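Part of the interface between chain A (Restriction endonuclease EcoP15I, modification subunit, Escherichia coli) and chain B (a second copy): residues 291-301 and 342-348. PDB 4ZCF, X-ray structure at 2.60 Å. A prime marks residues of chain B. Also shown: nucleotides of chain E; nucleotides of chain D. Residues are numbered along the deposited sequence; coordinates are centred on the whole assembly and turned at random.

Chain A (291-301) QWFREHRSELW
Chain B (342-348) CKQPLMG

Two polar contacts link the two stretches. The shorter runs from the backbone of chain B to a carboxylate of chain A. Leu346′ N donates to Glu299 OE2 at 2.8 Å, with an N-H...acceptor angle of 152°. Glu299 reaches this amide with chi1 m (-56°), chi2 t (180°) and chi3 -115°. The same oxygen, Glu299 OE2, lies 3.3 Å from Pro345′ CA, so the carboxylate sits close against the start of the turn.

The second contact is a salt bridge between a positive lysine and a negative glutamate. Lys343′ NZ lies 2.9 Å from Glu295 OE1 and donates a hydrogen bond to it. A weak second bond joins Lys343′ NZ to Glu295 OE2 at 3.1 Å, so the ammonium group spans both carboxylate oxygens. The lysine is fully extended, with all four chi angles t. Glu295 is off the usual wells at chi1 -142° and chi2 -132°; its CA-to-CB bond points sideways, but its end comes nearer to chain B. Lys343′ NZ also approaches His296 NE2 at 3.6 Å.

In chain A, residues 291-296 are helical, in a helix that begins earlier. Arg297 is the first residue to leave helical phi/psi, at -32/-47. A 3-10 segment follows at 298-299, with Glu299 N bonded to His296 O at 2.8 Å. Leu300 has phi/psi -86/2, and Trp301 is extended at -61/137.

Chain B has no regular helix or strand. Residues 342-345 are extended, with psi between 121° and 155°. Pro345′ to Gly348′ then make a type I beta turn, closed by Gly348′ N to Pro345′ O at 2.9 Å. Leu346′ and Met347′ occupy its corners at -51/-32 and -104/16. Gly348′ has a positive phi of 72°, which favours glycine. The nearest CA atoms across the stretches are Glu299 CA and Leu346′ CA, 7.0 Å apart. The chains run in broadly the same sense, so Lys343′ meets Glu295 and Leu346′ meets Glu299.

Leu346′ is the centre of the packing, with chi1 m and chi2 t (155°). Leu346′ CD1 lies 3.5 Å from His296 CD2, 4.0 Å from Trp292 CZ2 and 4.1 Å from Leu300 CD2. The last two are apolar: the Leu346′ methyl packs on the nonpolar Trp292 ring and the Leu300 methyl. His296 is m (-61°, chi2 77°) and is held by His296 ND1 donating to Trp292 O at 2.8 Å. Trp292 is t with chi2 97°; Leu300 is m, t. Together the stretches bury 350 Å².

Away from this contact, Trp301 NE1 donates to OP1 of DT17 in chain E at 2.8 Å.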

# COMPACT_ATOMS: atom_id res chain seq x y z
N GLN A 291 37.54 -16.27 27.10
CA GLN A 291 37.82 -15.36 28.21
C GLN A 291 37.12 -14.00 27.97
O GLN A 291 36.35 -13.56 28.82
CB GLN A 291 39.35 -15.21 28.40
CG GLN A 291 39.76 -14.50 29.69
CD GLN A 291 41.25 -14.25 29.81
OE1 GLN A 291 42.10 -15.07 29.44
NE2 GLN A 291 41.60 -13.11 30.39
N TRP A 292 37.39 -13.36 26.82
CA TRP A 292 36.79 -12.08 26.45
C TRP A 292 35.29 -12.25 26.19
O TRP A 292 34.53 -11.33 26.50
CB TRP A 292 37.49 -11.50 25.21
CG TRP A 292 36.93 -10.19 24.71
CD1 TRP A 292 37.40 -8.94 24.98
CD2 TRP A 292 35.85 -10.03 23.78
NE1 TRP A 292 36.68 -8.00 24.28
CE2 TRP A 292 35.71 -8.64 23.54
CE3 TRP A 292 34.96 -10.92 23.15
CZ2 TRP A 292 34.70 -8.13 22.72
CZ3 TRP A 292 33.96 -10.41 22.35
CH2 TRP A 292 33.84 -9.03 22.13
N PHE A 293 34.88 -13.41 25.60
CA PHE A 293 33.48 -13.73 25.36
C PHE A 293 32.72 -13.90 26.68
O PHE A 293 31.69 -13.23 26.86
CB PHE A 293 33.32 -14.95 24.44
CG PHE A 293 31.88 -15.22 24.07
CD1 PHE A 293 31.25 -14.48 23.07
CD2 PHE A 293 31.16 -16.22 24.70
CE1 PHE A 293 29.92 -14.75 22.71
CE2 PHE A 293 29.84 -16.50 24.34
CZ PHE A 293 29.23 -15.76 23.34
N ARG A 294 33.24 -14.75 27.62
CA ARG A 294 32.61 -14.97 28.94
C ARG A 294 32.27 -13.67 29.68
O ARG A 294 31.18 -13.55 30.23
CB ARG A 294 33.46 -15.88 29.82
N GLU A 295 33.17 -12.66 29.60
CA GLU A 295 32.97 -11.35 30.22
C GLU A 295 32.05 -10.36 29.45
O GLU A 295 31.30 -9.62 30.09
CB GLU A 295 34.33 -10.68 30.50
CG GLU A 295 34.35 -9.92 31.81
CD GLU A 295 34.92 -8.51 31.78
OE1 GLU A 295 35.55 -8.12 30.77
OE2 GLU A 295 34.74 -7.79 32.79
N HIS A 296 32.11 -10.36 28.10
CA HIS A 296 31.36 -9.42 27.25
C HIS A 296 30.02 -9.89 26.67
O HIS A 296 29.22 -9.05 26.28
CB HIS A 296 32.27 -8.82 26.16
CG HIS A 296 33.43 -8.04 26.71
ND1 HIS A 296 34.54 -8.67 27.24
CD2 HIS A 296 33.61 -6.70 26.78
CE1 HIS A 296 35.36 -7.70 27.61
NE2 HIS A 296 34.84 -6.50 27.36
N ARG A 297 29.77 -11.22 26.64
CA ARG A 297 28.57 -11.91 26.15
C ARG A 297 27.25 -11.11 26.33
O ARG A 297 26.45 -10.99 25.39
CB ARG A 297 28.49 -13.31 26.82
CG ARG A 297 27.39 -14.23 26.31
CD ARG A 297 27.50 -15.66 26.84
NE ARG A 297 27.26 -15.78 28.28
CZ ARG A 297 28.17 -16.15 29.17
NH1 ARG A 297 29.41 -16.46 28.79
NH2 ARG A 297 27.85 -16.23 30.46
N SER A 298 27.05 -10.56 27.54
CA SER A 298 25.89 -9.78 27.99
C SER A 298 25.62 -8.50 27.20
O SER A 298 24.51 -7.97 27.28
CB SER A 298 26.03 -9.45 29.47
OG SER A 298 27.20 -8.69 29.71
N GLU A 299 26.62 -8.00 26.45
CA GLU A 299 26.57 -6.77 25.64
C GLU A 299 26.43 -7.08 24.13
O GLU A 299 26.29 -6.15 23.32
CB GLU A 299 27.89 -5.99 25.84
CG GLU A 299 28.25 -5.64 27.27
CD GLU A 299 29.56 -4.88 27.39
OE1 GLU A 299 30.52 -5.41 27.99
OE2 GLU A 299 29.64 -3.75 26.85
N LEU A 300 26.51 -8.36 23.75
CA LEU A 300 26.55 -8.84 22.38
C LEU A 300 25.25 -9.06 21.64
O LEU A 300 25.32 -9.39 20.45
CB LEU A 300 27.50 -10.05 22.23
CG LEU A 300 28.95 -9.81 22.72
CD1 LEU A 300 29.81 -11.05 22.58
CD2 LEU A 300 29.60 -8.60 22.04
N TRP A 301 24.10 -8.79 22.22
CA TRP A 301 22.84 -9.12 21.59
C TRP A 301 22.76 -8.38 20.28
O TRP A 301 23.12 -7.24 20.25
CB TRP A 301 21.69 -8.71 22.50
CG TRP A 301 20.36 -9.00 21.94
CD1 TRP A 301 19.66 -10.12 22.08
CD2 TRP A 301 19.60 -8.15 21.11
NE1 TRP A 301 18.51 -10.04 21.40
CE2 TRP A 301 18.44 -8.83 20.79
CE3 TRP A 301 19.79 -6.87 20.60
CZ2 TRP A 301 17.48 -8.29 19.99
CZ3 TRP A 301 18.84 -6.35 19.81
CH2 TRP A 301 17.70 -7.04 19.51
N CYS B 342 35.57 4.96 34.38
CA CYS B 342 35.00 3.61 34.38
C CYS B 342 35.08 2.94 33.01
O CYS B 342 35.13 3.65 32.01
CB CYS B 342 33.56 3.61 34.89
SG CYS B 342 33.42 3.88 36.67
N LYS B 343 35.08 1.59 33.00
CA LYS B 343 35.09 0.76 31.80
C LYS B 343 33.80 1.03 31.03
O LYS B 343 32.70 0.88 31.59
CB LYS B 343 35.20 -0.72 32.18
CG LYS B 343 35.33 -1.66 30.99
CD LYS B 343 35.33 -3.10 31.46
CE LYS B 343 35.21 -4.07 30.31
NZ LYS B 343 34.72 -5.38 30.79
N GLN B 344 33.94 1.49 29.79
CA GLN B 344 32.85 1.85 28.90
C GLN B 344 32.20 0.62 28.25
O GLN B 344 32.91 -0.34 27.93
CB GLN B 344 33.39 2.80 27.82
CG GLN B 344 32.53 4.04 27.59
CD GLN B 344 32.92 4.81 26.35
OE1 GLN B 344 33.58 4.31 25.43
NE2 GLN B 344 32.49 6.06 26.28
N PRO B 345 30.86 0.60 28.04
CA PRO B 345 30.26 -0.56 27.36
C PRO B 345 30.68 -0.58 25.89
O PRO B 345 30.85 0.50 25.30
CB PRO B 345 28.75 -0.32 27.50
CG PRO B 345 28.58 0.84 28.39
CD PRO B 345 29.85 1.63 28.33
N LEU B 346 30.89 -1.78 25.30
CA LEU B 346 31.33 -1.88 23.89
C LEU B 346 30.49 -1.06 22.89
O LEU B 346 31.04 -0.58 21.89
CB LEU B 346 31.43 -3.33 23.42
CG LEU B 346 32.25 -4.30 24.25
CD1 LEU B 346 31.76 -5.72 24.01
CD2 LEU B 346 33.74 -4.16 23.95
N MET B 347 29.17 -0.88 23.15
CA MET B 347 28.25 -0.13 22.29
C MET B 347 27.88 1.26 22.82
O MET B 347 26.93 1.85 22.34
CB MET B 347 26.98 -0.96 22.01
CG MET B 347 27.23 -2.29 21.32
SD MET B 347 27.49 -2.05 19.56
CE MET B 347 29.29 -2.07 19.46
N GLY B 348 28.65 1.76 23.80
CA GLY B 348 28.40 3.04 24.45
C GLY B 348 27.19 2.95 25.36
O GLY B 348 26.69 1.86 25.64
P DT E 17 17.79 -13.24 20.06
OP1 DT E 17 16.92 -12.08 20.34
OP2 DT E 17 19.07 -13.42 20.80
O5' DT E 17 16.93 -14.57 20.35
C5' DT E 17 15.50 -14.70 20.43
C4' DT E 17 15.11 -15.68 21.52
O4' DT E 17 15.21 -17.06 21.09
C3' DT E 17 15.87 -15.66 22.85
O3' DT E 17 14.96 -16.12 23.82
C2' DT E 17 16.98 -16.71 22.66
C1' DT E 17 16.24 -17.73 21.80
N1 DT E 17 17.01 -18.65 20.89
C2 DT E 17 16.42 -19.87 20.67
O2 DT E 17 15.31 -20.17 21.15
N3 DT E 17 17.18 -20.75 19.92
C4 DT E 17 18.41 -20.51 19.34
O4 DT E 17 18.93 -21.35 18.60
C5 DT E 17 18.99 -19.23 19.65
C7 DT E 17 20.30 -18.87 19.05
C6 DT E 17 18.29 -18.37 20.43
P DA D 1 25.26 -19.42 28.99
OP1 DA D 1 25.94 -19.07 27.70
OP2 DA D 1 23.79 -19.62 29.01
O5' DA D 1 25.99 -20.73 29.60
C5' DA D 1 27.38 -20.83 30.05
C4' DA D 1 27.88 -22.29 30.15
O4' DA D 1 27.34 -22.99 31.30
C3' DA D 1 27.57 -23.18 28.96
O3' DA D 1 28.73 -23.78 28.38
C2' DA D 1 26.54 -24.21 29.44
C1' DA D 1 26.29 -23.84 30.88
N9 DA D 1 24.95 -23.35 31.26
C8 DA D 1 24.59 -22.11 31.76
N7 DA D 1 23.34 -21.99 32.13
C5 DA D 1 22.85 -23.27 31.95
C6 DA D 1 21.58 -23.84 32.19
N6 DA D 1 20.56 -23.12 32.68
N1 DA D 1 21.39 -25.15 31.88
C2 DA D 1 22.41 -25.86 31.35
N3 DA D 1 23.65 -25.43 31.09
C4 DA D 1 23.82 -24.12 31.41